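Local coordinates for acyl-coenzyme A oxidase (PDB 5K3H) that catalyses the FAD-dependent desaturation of acyl-CoA to (2E)-enoyl-CoA, the first step of peroxisomal beta-oxidation, passing the electrons to oxygen to give hydrogen peroxide, at the interface of chains A and B. Coordinates in Å, arbitrary orientation; residue numbers count along the deposited sequence, not the author numbering. Chains: chain A/B, Acyl-coenzyme A oxidase.

Contact 1: the interface of chains A and B. Residues chain A 411-412, 414-415; chain B 189, 242-243, 429.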
ATOM      1  N   GLY A 411       8.548   3.111 -12.685  1.00 22.08           N
ATOM      2  CA  GLY A 411       9.409   3.846 -11.773  1.00 21.80           C
ATOM      3  C   GLY A 411       8.891   5.228 -11.453  1.00 22.76           C
ATOM      4  O   GLY A 411       8.910   5.654 -10.294  1.00 23.83           O
ATOM      5  N   HIS A 412       8.368   5.929 -12.461  1.00 23.33           N
ATOM      6  CA  HIS A 412       7.899   7.291 -12.243  1.00 22.13           C
ATOM      7  C   HIS A 412       6.774   7.365 -11.216  1.00 21.71           C
ATOM      8  O   HIS A 412       6.632   8.391 -10.544  1.00 21.39           O
ATOM      9  CB  HIS A 412       7.456   7.903 -13.568  1.00 21.64           C
ATOM     10  CG  HIS A 412       8.595   8.365 -14.425  1.00 21.39           C
ATOM     11  ND1 HIS A 412       9.683   9.052 -13.915  1.00 21.31           N
ATOM     12  CD2 HIS A 412       8.842   8.193 -15.746  1.00 21.32           C
ATOM     13  CE1 HIS A 412      10.537   9.300 -14.891  1.00 20.87           C
ATOM     14  NE2 HIS A 412      10.049   8.795 -16.012  1.00 21.18           N
ATOM     15  N   TYR A 414       6.504   6.166  -8.335  1.00 20.21           N
ATOM     16  CA  TYR A 414       7.042   6.292  -6.980  1.00 20.25           C
ATOM     17  C   TYR A 414       7.318   7.738  -6.586  1.00 20.52           C
ATOM     18  O   TYR A 414       7.439   8.030  -5.393  1.00 21.12           O
ATOM     19  CB  TYR A 414       8.332   5.466  -6.890  1.00 20.42           C
ATOM     20  CG  TYR A 414       8.852   5.138  -5.505  1.00 20.62           C
ATOM     21  CD1 TYR A 414       8.236   4.170  -4.722  1.00 21.59           C
ATOM     22  CD2 TYR A 414      10.026   5.731  -5.017  1.00 20.47           C
ATOM     23  CE1 TYR A 414       8.732   3.845  -3.477  1.00 21.62           C
ATOM     24  CE2 TYR A 414      10.530   5.413  -3.772  1.00 21.22           C
ATOM     25  CZ  TYR A 414       9.880   4.462  -3.003  1.00 21.24           C
ATOM     26  OH  TYR A 414      10.351   4.102  -1.753  1.00 21.03           O
ATOM     27  N   SER A 415       7.433   8.638  -7.558  1.00 20.47           N
ATOM     28  CA  SER A 415       7.625  10.054  -7.282  1.00 21.15           C
ATOM     29  C   SER A 415       6.330  10.683  -6.804  1.00 20.92           C
ATOM     30  O   SER A 415       5.242  10.248  -7.176  1.00 23.16           O
ATOM     31  CB  SER A 415       8.097  10.789  -8.533  1.00 20.83           C
ATOM     32  OG  SER A 415       8.257  12.160  -8.247  1.00 22.00           O
TER
ATOM     33  N   TRP B 189      16.406   8.758 -12.026  1.00 20.60           N
ATOM     34  CA  TRP B 189      16.223   7.805 -10.912  1.00 20.95           C
ATOM     35  C   TRP B 189      17.481   7.232 -10.238  1.00 20.51           C
ATOM     36  O   TRP B 189      17.329   6.680  -9.138  1.00 21.05           O
ATOM     37  CB  TRP B 189      15.323   6.613 -11.318  1.00 20.70           C
ATOM     38  CG  TRP B 189      13.877   6.973 -11.216  1.00 21.04           C
ATOM     39  CD1 TRP B 189      13.010   7.204 -12.244  1.00 21.14           C
ATOM     40  CD2 TRP B 189      13.143   7.207 -10.004  1.00 20.94           C
ATOM     41  NE1 TRP B 189      11.783   7.556 -11.745  1.00 21.73           N
ATOM     42  CE2 TRP B 189      11.839   7.566 -10.374  1.00 20.93           C
ATOM     43  CE3 TRP B 189      13.469   7.138  -8.641  1.00 21.29           C
ATOM     44  CZ2 TRP B 189      10.861   7.871  -9.439  1.00 21.65           C
ATOM     45  CZ3 TRP B 189      12.490   7.429  -7.706  1.00 21.64           C
ATOM     46  CH2 TRP B 189      11.201   7.795  -8.109  1.00 22.21           C
ATOM     47  N   LYS B 242       9.673  11.939  -2.864  1.00 18.49           N
ATOM     48  CA  LYS B 242       9.144  10.620  -3.202  1.00 18.97           C
ATOM     49  C   LYS B 242       8.200  10.121  -2.113  1.00 19.35           C
ATOM     50  O   LYS B 242       7.998  10.770  -1.071  1.00 19.53           O
ATOM     51  CB  LYS B 242      10.271   9.612  -3.448  1.00 19.57           C
ATOM     52  CG  LYS B 242      11.207  10.014  -4.567  1.00 20.04           C
ATOM     53  CD  LYS B 242      12.450   9.221  -4.531  1.00 20.42           C
ATOM     54  CE  LYS B 242      13.201   9.595  -3.289  1.00 21.55           C
ATOM     55  NZ  LYS B 242      14.389   8.766  -3.067  1.00 22.79           N
ATOM     56  N   MET B 243       7.596   8.955  -2.384  1.00 20.02           N
ATOM     57  CA  MET B 243       6.656   8.375  -1.433  1.00 20.03           C
ATOM     58  C   MET B 243       7.373   7.826  -0.204  1.00 18.94           C
ATOM     59  O   MET B 243       6.808   7.803   0.888  1.00 16.81           O
ATOM     60  CB  MET B 243       5.798   7.303  -2.117  1.00 20.97           C
ATOM     61  CG  MET B 243       6.351   5.898  -2.105  1.00 22.34           C
ATOM     62  SD  MET B 243       5.207   4.738  -2.902  1.00 23.97           S
ATOM     63  CE  MET B 243       4.348   3.994  -1.510  1.00 21.76           C
ATOM     64  N   GLY B 429       9.693  -0.034  -3.091  1.00 23.40           N
ATOM     65  CA  GLY B 429      10.463   0.716  -4.072  1.00 27.90           C
ATOM     66  C   GLY B 429      11.689  -0.019  -4.593  1.00 31.82           C
ATOM     67  O   GLY B 429      11.818  -1.241  -4.442  1.00 35.83           O
TER

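Contact 2: the interface of chains A and B. Residues chain A 338, 342, 597, 601; chain B 509, 529-530, 533.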
ATOM      1  N   GLN A 338      -1.460  -6.476 -22.811  1.00 21.57           N
ATOM      2  CA  GLN A 338      -2.552  -7.175 -22.144  1.00 21.50           C
ATOM      3  C   GLN A 338      -2.393  -7.073 -20.644  1.00 21.49           C
ATOM      4  O   GLN A 338      -3.372  -6.945 -19.901  1.00 21.17           O
ATOM      5  CB  GLN A 338      -2.576  -8.644 -22.580  1.00 21.29           C
ATOM      6  CG  GLN A 338      -3.773  -9.429 -22.047  1.00 21.28           C
ATOM      7  CD  GLN A 338      -3.678 -10.926 -22.306  1.00 21.39           C
ATOM      8  OE1 GLN A 338      -2.836 -11.624 -21.727  1.00 22.32           O
ATOM      9  NE2 GLN A 338      -4.518 -11.419 -23.195  1.00 21.13           N
ATOM     10  N   HIS A 342      -4.955  -5.322 -18.111  1.00 19.15           N
ATOM     11  CA  HIS A 342      -5.454  -6.220 -17.082  1.00 19.79           C
ATOM     12  C   HIS A 342      -5.330  -5.613 -15.695  1.00 20.63           C
ATOM     13  O   HIS A 342      -6.126  -5.938 -14.805  1.00 20.05           O
ATOM     14  CB  HIS A 342      -4.714  -7.575 -17.165  1.00 19.86           C
ATOM     15  CG  HIS A 342      -5.267  -8.641 -16.252  1.00 20.16           C
ATOM     16  ND1 HIS A 342      -4.606  -9.081 -15.119  1.00 20.13           N
ATOM     17  CD2 HIS A 342      -6.419  -9.353 -16.312  1.00 19.93           C
ATOM     18  CE1 HIS A 342      -5.326 -10.014 -14.525  1.00 19.82           C
ATOM     19  NE2 HIS A 342      -6.431 -10.197 -15.225  1.00 20.28           N
ATOM     20  N   ARG A 597     -12.515 -16.708 -19.147  1.00 28.24           N
ATOM     21  CA  ARG A 597     -11.230 -16.102 -19.478  1.00 29.15           C
ATOM     22  C   ARG A 597     -11.255 -15.484 -20.869  1.00 29.99           C
ATOM     23  O   ARG A 597     -10.718 -14.388 -21.069  1.00 30.58           O
ATOM     24  CB  ARG A 597     -10.111 -17.126 -19.357  1.00 30.01           C
ATOM     25  CG  ARG A 597      -9.927 -17.617 -17.958  1.00 29.61           C
ATOM     26  CD  ARG A 597      -8.880 -18.692 -17.885  1.00 29.93           C
ATOM     27  NE  ARG A 597      -8.708 -19.136 -16.504  1.00 30.78           N
ATOM     28  CZ  ARG A 597      -8.960 -20.372 -16.094  1.00 32.02           C
ATOM     29  NH1 ARG A 597      -9.364 -21.278 -16.979  1.00 33.05           N
ATOM     30  NH2 ARG A 597      -8.789 -20.702 -14.814  1.00 32.20           N
ATOM     31  N   TYR A 601     -10.471 -11.334 -21.700  1.00 25.19           N
ATOM     32  CA  TYR A 601      -9.519 -10.771 -22.667  1.00 24.75           C
ATOM     33  C   TYR A 601     -10.230 -10.072 -23.818  1.00 25.14           C
ATOM     34  O   TYR A 601      -9.734  -9.052 -24.309  1.00 26.36           O
ATOM     35  CB  TYR A 601      -8.544 -11.838 -23.197  1.00 24.18           C
ATOM     36  CG  TYR A 601      -7.779 -12.507 -22.078  1.00 24.46           C
ATOM     37  CD1 TYR A 601      -7.215 -11.761 -21.062  1.00 25.65           C
ATOM     38  CD2 TYR A 601      -7.663 -13.883 -22.010  1.00 25.28           C
ATOM     39  CE1 TYR A 601      -6.551 -12.375 -20.005  1.00 26.03           C
ATOM     40  CE2 TYR A 601      -6.995 -14.504 -20.962  1.00 25.96           C
ATOM     41  CZ  TYR A 601      -6.443 -13.754 -19.960  1.00 26.50           C
ATOM     42  OH  TYR A 601      -5.781 -14.376 -18.896  1.00 28.29           O
TER
ATOM     43  N   LYS B 509      -1.181 -22.007 -25.339  1.00 24.69           N
ATOM     44  CA  LYS B 509      -1.955 -20.865 -25.832  1.00 25.16           C
ATOM     45  C   LYS B 509      -1.109 -20.023 -26.784  1.00 25.11           C
ATOM     46  O   LYS B 509      -1.566 -19.628 -27.863  1.00 25.58           O
ATOM     47  CB  LYS B 509      -2.473 -20.014 -24.672  1.00 25.62           C
ATOM     48  CG  LYS B 509      -3.210 -18.762 -25.156  1.00 26.34           C
ATOM     49  CD  LYS B 509      -3.649 -17.845 -24.009  1.00 27.20           C
ATOM     50  CE  LYS B 509      -4.514 -16.690 -24.532  1.00 27.60           C
ATOM     51  NZ  LYS B 509      -5.042 -15.840 -23.416  1.00 28.11           N
ATOM     52  N   VAL B 529      -0.774 -12.556 -19.790  1.00 21.18           N
ATOM     53  CA  VAL B 529      -1.322 -12.689 -18.435  1.00 21.37           C
ATOM     54  C   VAL B 529      -1.254 -14.137 -17.975  1.00 21.99           C
ATOM     55  O   VAL B 529      -0.915 -14.423 -16.828  1.00 23.77           O
ATOM     56  CB  VAL B 529      -2.768 -12.169 -18.367  1.00 22.45           C
ATOM     57  CG1 VAL B 529      -3.355 -12.451 -17.002  1.00 22.67           C
ATOM     58  CG2 VAL B 529      -2.838 -10.717 -18.677  1.00 23.90           C
ATOM     59  N   GLU B 530      -1.625 -15.073 -18.848  1.00 22.60           N
ATOM     60  CA  GLU B 530      -1.500 -16.488 -18.510  1.00 23.50           C
ATOM     61  C   GLU B 530      -0.039 -16.880 -18.333  1.00 24.35           C
ATOM     62  O   GLU B 530       0.275 -17.735 -17.505  1.00 24.31           O
ATOM     63  CB  GLU B 530      -2.154 -17.360 -19.600  1.00 23.28           C
ATOM     64  CG  GLU B 530      -3.672 -17.172 -19.752  1.00 24.02           C
ATOM     65  CD  GLU B 530      -4.483 -17.664 -18.555  1.00 25.87           C
ATOM     66  OE1 GLU B 530      -4.192 -18.750 -18.051  1.00 28.08           O
ATOM     67  OE2 GLU B 530      -5.425 -16.979 -18.114  1.00 28.20           O
ATOM     68  N   ARG B 533       1.165 -15.816 -14.828  1.00 19.47           N
ATOM     69  CA  ARG B 533       0.640 -16.715 -13.808  1.00 19.83           C
ATOM     70  C   ARG B 533       1.541 -17.933 -13.643  1.00 19.58           C
ATOM     71  O   ARG B 533       1.814 -18.369 -12.517  1.00 20.56           O
ATOM     72  CB  ARG B 533      -0.789 -17.135 -14.167  1.00 21.38           C
ATOM     73  CG  ARG B 533      -1.818 -16.027 -13.986  1.00 23.12           C
ATOM     74  CD  ARG B 533      -3.238 -16.396 -14.469  1.00 27.43           C
ATOM     75  NE  ARG B 533      -4.151 -15.287 -14.157  1.00 31.21           N
ATOM     76  CZ  ARG B 533      -5.303 -15.040 -14.768  1.00 36.38           C
ATOM     77  NH1 ARG B 533      -5.722 -15.831 -15.749  1.00 43.77           N
ATOM     78  NH2 ARG B 533      -6.030 -13.991 -14.405  1.00 44.04           N
TER
HETATM   79  O   HOH W   1      -3.544 -14.341 -21.375  1.00 24.19           O

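Contact 3: the interface of chains A and B. Residues chain A 189, 242-244; chain B 411-412, 414-415.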
ATOM      1  N   TRP A 189      -7.349  10.588  18.381  1.00 25.25           N
ATOM      2  CA  TRP A 189      -7.664  10.511  16.943  1.00 24.49           C
ATOM      3  C   TRP A 189      -8.720  11.492  16.390  1.00 24.13           C
ATOM      4  O   TRP A 189      -8.737  11.686  15.161  1.00 23.53           O
ATOM      5  CB  TRP A 189      -8.056   9.079  16.536  1.00 24.35           C
ATOM      6  CG  TRP A 189      -6.823   8.230  16.320  1.00 25.60           C
ATOM      7  CD1 TRP A 189      -6.358   7.237  17.127  1.00 25.54           C
ATOM      8  CD2 TRP A 189      -5.876   8.351  15.243  1.00 25.61           C
ATOM      9  NE1 TRP A 189      -5.194   6.722  16.617  1.00 25.27           N
ATOM     10  CE2 TRP A 189      -4.872   7.391  15.465  1.00 26.07           C
ATOM     11  CE3 TRP A 189      -5.792   9.170  14.101  1.00 25.44           C
ATOM     12  CZ2 TRP A 189      -3.780   7.232  14.597  1.00 26.63           C
ATOM     13  CZ3 TRP A 189      -4.712   9.004  13.232  1.00 25.65           C
ATOM     14  CH2 TRP A 189      -3.720   8.042  13.492  1.00 26.45           C
ATOM     15  N   LYS A 242       1.452  11.463  10.425  1.00 19.01           N
ATOM     16  CA  LYS A 242       0.738  10.243  10.054  1.00 19.73           C
ATOM     17  C   LYS A 242       1.198   9.817   8.673  1.00 20.36           C
ATOM     18  O   LYS A 242       1.959  10.518   8.014  1.00 19.42           O
ATOM     19  CB  LYS A 242      -0.777  10.464  10.077  1.00 20.36           C
ATOM     20  CG  LYS A 242      -1.296  10.983  11.422  1.00 21.38           C
ATOM     21  CD  LYS A 242      -2.720  11.548  11.309  1.00 22.53           C
ATOM     22  CE  LYS A 242      -2.698  12.799  10.463  1.00 24.33           C
ATOM     23  NZ  LYS A 242      -4.039  13.290  10.133  1.00 26.51           N
ATOM     24  N   MET A 243       0.734   8.666   8.199  1.00 20.89           N
ATOM     25  CA  MET A 243       1.227   8.251   6.895  1.00 22.21           C
ATOM     26  C   MET A 243       0.693   9.159   5.792  1.00 22.03           C
ATOM     27  O   MET A 243       1.395   9.407   4.804  1.00 20.78           O
ATOM     28  CB  MET A 243       0.886   6.776   6.670  1.00 23.90           C
ATOM     29  CG  MET A 243      -0.464   6.493   6.079  1.00 25.92           C
ATOM     30  SD  MET A 243      -0.780   4.717   5.905  1.00 26.42           S
ATOM     31  CE  MET A 243      -0.386   4.493   4.179  1.00 25.78           C
ATOM     32  N   ALA A 244      -0.485   9.753   5.996  1.00 23.31           N
ATOM     33  CA  ALA A 244      -1.068  10.683   5.036  1.00 22.50           C
ATOM     34  C   ALA A 244      -2.088  11.544   5.781  1.00 21.27           C
ATOM     35  O   ALA A 244      -2.261  11.411   6.996  1.00 21.54           O
ATOM     36  CB  ALA A 244      -1.683   9.934   3.846  1.00 22.07           C
TER
ATOM     37  N   GLY B 411      -6.464   1.823  14.034  1.00 20.54           N
ATOM     38  CA  GLY B 411      -6.278   3.260  13.879  1.00 20.99           C
ATOM     39  C   GLY B 411      -4.866   3.727  14.188  1.00 22.05           C
ATOM     40  O   GLY B 411      -4.311   4.567  13.473  1.00 24.65           O
ATOM     41  N   HIS B 412      -4.252   3.168  15.239  1.00 22.52           N
ATOM     42  CA  HIS B 412      -2.893   3.558  15.608  1.00 21.94           C
ATOM     43  C   HIS B 412      -1.866   3.263  14.524  1.00 22.44           C
ATOM     44  O   HIS B 412      -0.842   3.950  14.446  1.00 23.71           O
ATOM     45  CB  HIS B 412      -2.490   2.854  16.889  1.00 21.34           C
ATOM     46  CG  HIS B 412      -3.060   3.489  18.104  1.00 20.79           C
ATOM     47  ND1 HIS B 412      -3.523   2.760  19.181  1.00 21.05           N
ATOM     48  CD2 HIS B 412      -3.239   4.792  18.420  1.00 20.24           C
ATOM     49  CE1 HIS B 412      -3.962   3.591  20.111  1.00 20.19           C
ATOM     50  NE2 HIS B 412      -3.806   4.829  19.671  1.00 20.30           N
ATOM     51  N   TYR B 414      -1.901   3.957  11.549  1.00 19.39           N
ATOM     52  CA  TYR B 414      -1.834   5.054  10.595  1.00 19.63           C
ATOM     53  C   TYR B 414      -0.821   6.105  11.010  1.00 18.81           C
ATOM     54  O   TYR B 414      -0.401   6.919  10.185  1.00 19.56           O
ATOM     55  CB  TYR B 414      -3.212   5.696  10.481  1.00 20.37           C
ATOM     56  CG  TYR B 414      -3.453   6.488   9.232  1.00 21.28           C
ATOM     57  CD1 TYR B 414      -3.736   5.854   8.038  1.00 22.50           C
ATOM     58  CD2 TYR B 414      -3.433   7.880   9.242  1.00 21.81           C
ATOM     59  CE1 TYR B 414      -3.975   6.578   6.878  1.00 22.70           C
ATOM     60  CE2 TYR B 414      -3.676   8.617   8.077  1.00 22.23           C
ATOM     61  CZ  TYR B 414      -3.949   7.955   6.906  1.00 22.63           C
ATOM     62  OH  TYR B 414      -4.195   8.649   5.745  1.00 23.59           O
ATOM     63  N   SER B 415      -0.434   6.099  12.272  1.00 20.38           N
ATOM     64  CA  SER B 415       0.541   7.034  12.794  1.00 19.62           C
ATOM     65  C   SER B 415       1.939   6.692  12.301  1.00 19.55           C
ATOM     66  O   SER B 415       2.251   5.529  12.002  1.00 19.07           O
ATOM     67  CB  SER B 415       0.505   6.999  14.325  1.00 19.22           C
ATOM     68  OG  SER B 415       1.488   7.849  14.893  1.00 18.68           O
TER

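Contact 1: the interface of chains A and B
This is a two-fold homodimer interface of an acyl-CoA oxidase, where A:Tyr414 and A:Gly411 of one subunit meet B:Trp189, B:Met243 and B:Gly429 of the other; it ties the 3-10 helix 407-414 of chain A to loops of chain B beside the shared FAD site, to which A:Gly411 probably contributes, although this apo form holds no cofactor. B:Trp189 pushes its indole between the A:Gly411 carbonyl and A:Ser415. The six-membered part of the indole does most of the touching: CH2 lies in the plane of the A:Tyr414 ring at its edge, 3.9 Å from CD2. The backbone N of A:Ser415 in turn lies at the rim of the indole, in its plane. At the other end of the indole, A:His412 approaches at a slant, its ND1, as modelled, 3.4 Å from B:Trp189 NE1. Beyond the tyrosine, the main chains join: B:Met243 N donates to A:Tyr414 O at 3.2 Å, with 153° at the hydrogen, and A:Ser415 pairs with B:Lys242 as an antiparallel beta bridge. The A:Tyr414 ring swings away from its own backbone N (chi1 -164°), which puts B:Met243 over one face and B:Gly429 CA on the other side. The glycine, with no side chain to intervene, brings its CA to 3.6 Å from A:Tyr414 CE1. Across the opposite face runs the methionine, its CG 3.9 Å from the ring centroid in a CH-pi contact.

Contact 2: the interface of chains A and B
A:Tyr601 and B:Val529 bury the most surface in this helix-to-helix patch of the acyl-CoA oxidase dimer, where helices 338-368 and 590-616 of chain A meet helices 489-515 and 520-553 of chain B. The phenol of A:Tyr601 reaches out with CG turned away from the carbonyl carbon (chi1 -57°) and gives its OH to B:Glu530 OE2 at 2.7 Å. That oxygen accepts on its anti lone pair and sits at the edge of the tyrosine ring, in its plane, while the carboxylate is turned 76° from the ring. B:Arg533 NH1 makes a salt bridge to the same oxygen within chain B, which would hold the acceptor in position. The side-chain amide nitrogen NE2 of A:Gln338 lies 3.4 Å above the tyrosine ring plane, toward the rim. B:Val529 puts its CG1 4.0 Å above the A:His342 imidazole, over the centre; the same methyl lies over one face of the B:Arg533 guanidinium and so fills the angle between the two groups. B:Arg533 belongs to the ATP site, and A:His342 probably does too. The valine backbone N donates to A:Gln338 OE1 at 3.0 Å, nearly straight at 167°. OE1 also meets water 1, at 2.8 Å, which bonds B:Lys509 NZ and B:Glu530 N as well. The extended lysine ends above the phenol plane, outside its CD2-CE2 rim and on the side of A:Gln338 NE2, with NZ 3.4 Å from A:Tyr601 CE2.

Contact 3: the interface of chains A and B
The indole of A:Trp189 and the phenol of B:Tyr414 carry this homodimer patch, which joins loops of chain A to the 3-10 helix 410-414 of chain B near the FAD site. The indole comes to B:Gly411 and B:His412 with its five-membered part toward the histidine: B:His412 CD2 lies in the indole plane at its edge, 3.3 Å from NE1. Here a ring carbon of the imidazole, as modelled, faces the indole N-H. The other end of the indole reaches the tyrosine, CH2 lying 3.9 Å from B:Tyr414 CB, with the two side chains crossing near a right angle. The phenol ring points away from its backbone N (chi1 -159°) and lies with one side toward both A:Met243, over the face, and A:Lys242, nearer the CD2 edge. The lysine touches with its root, CB standing 3.8 Å from ring atom CD2, while the rest of its chain bends away at chi3. Past the ring, the phenol OH comes up to the methyl of A:Ala244, 3.4 Å from CB. Main chains join through A:Met243 N, which donates to B:Tyr414 O at 2.9 Å, and through an antiparallel bridge of A:Lys242 with B:Ser415. A:Met243 CG lies 3.6 Å above the tyrosine ring plane, offset toward the rim.

Contact 1 and contact 3 are twins under the two-fold axis, with the chains exchanged and their C-alpha centres about 22 Å apart. Each matches Trp189, Lys242 and Met243 of one subunit with residues 411, 412, 414 and 415 of the other. Contact 2 is a separate helical patch, about 27 Å from contact 1 and 38 Å from contact 3 between C-alpha centres, and shares no residue with them. The paired contacts lie beside the FAD site; contact 2 holds Arg533 of the ATP site and His342, an FAD residue that probably also serves ATP. Since partners share both ligands, the dimer completes both sites.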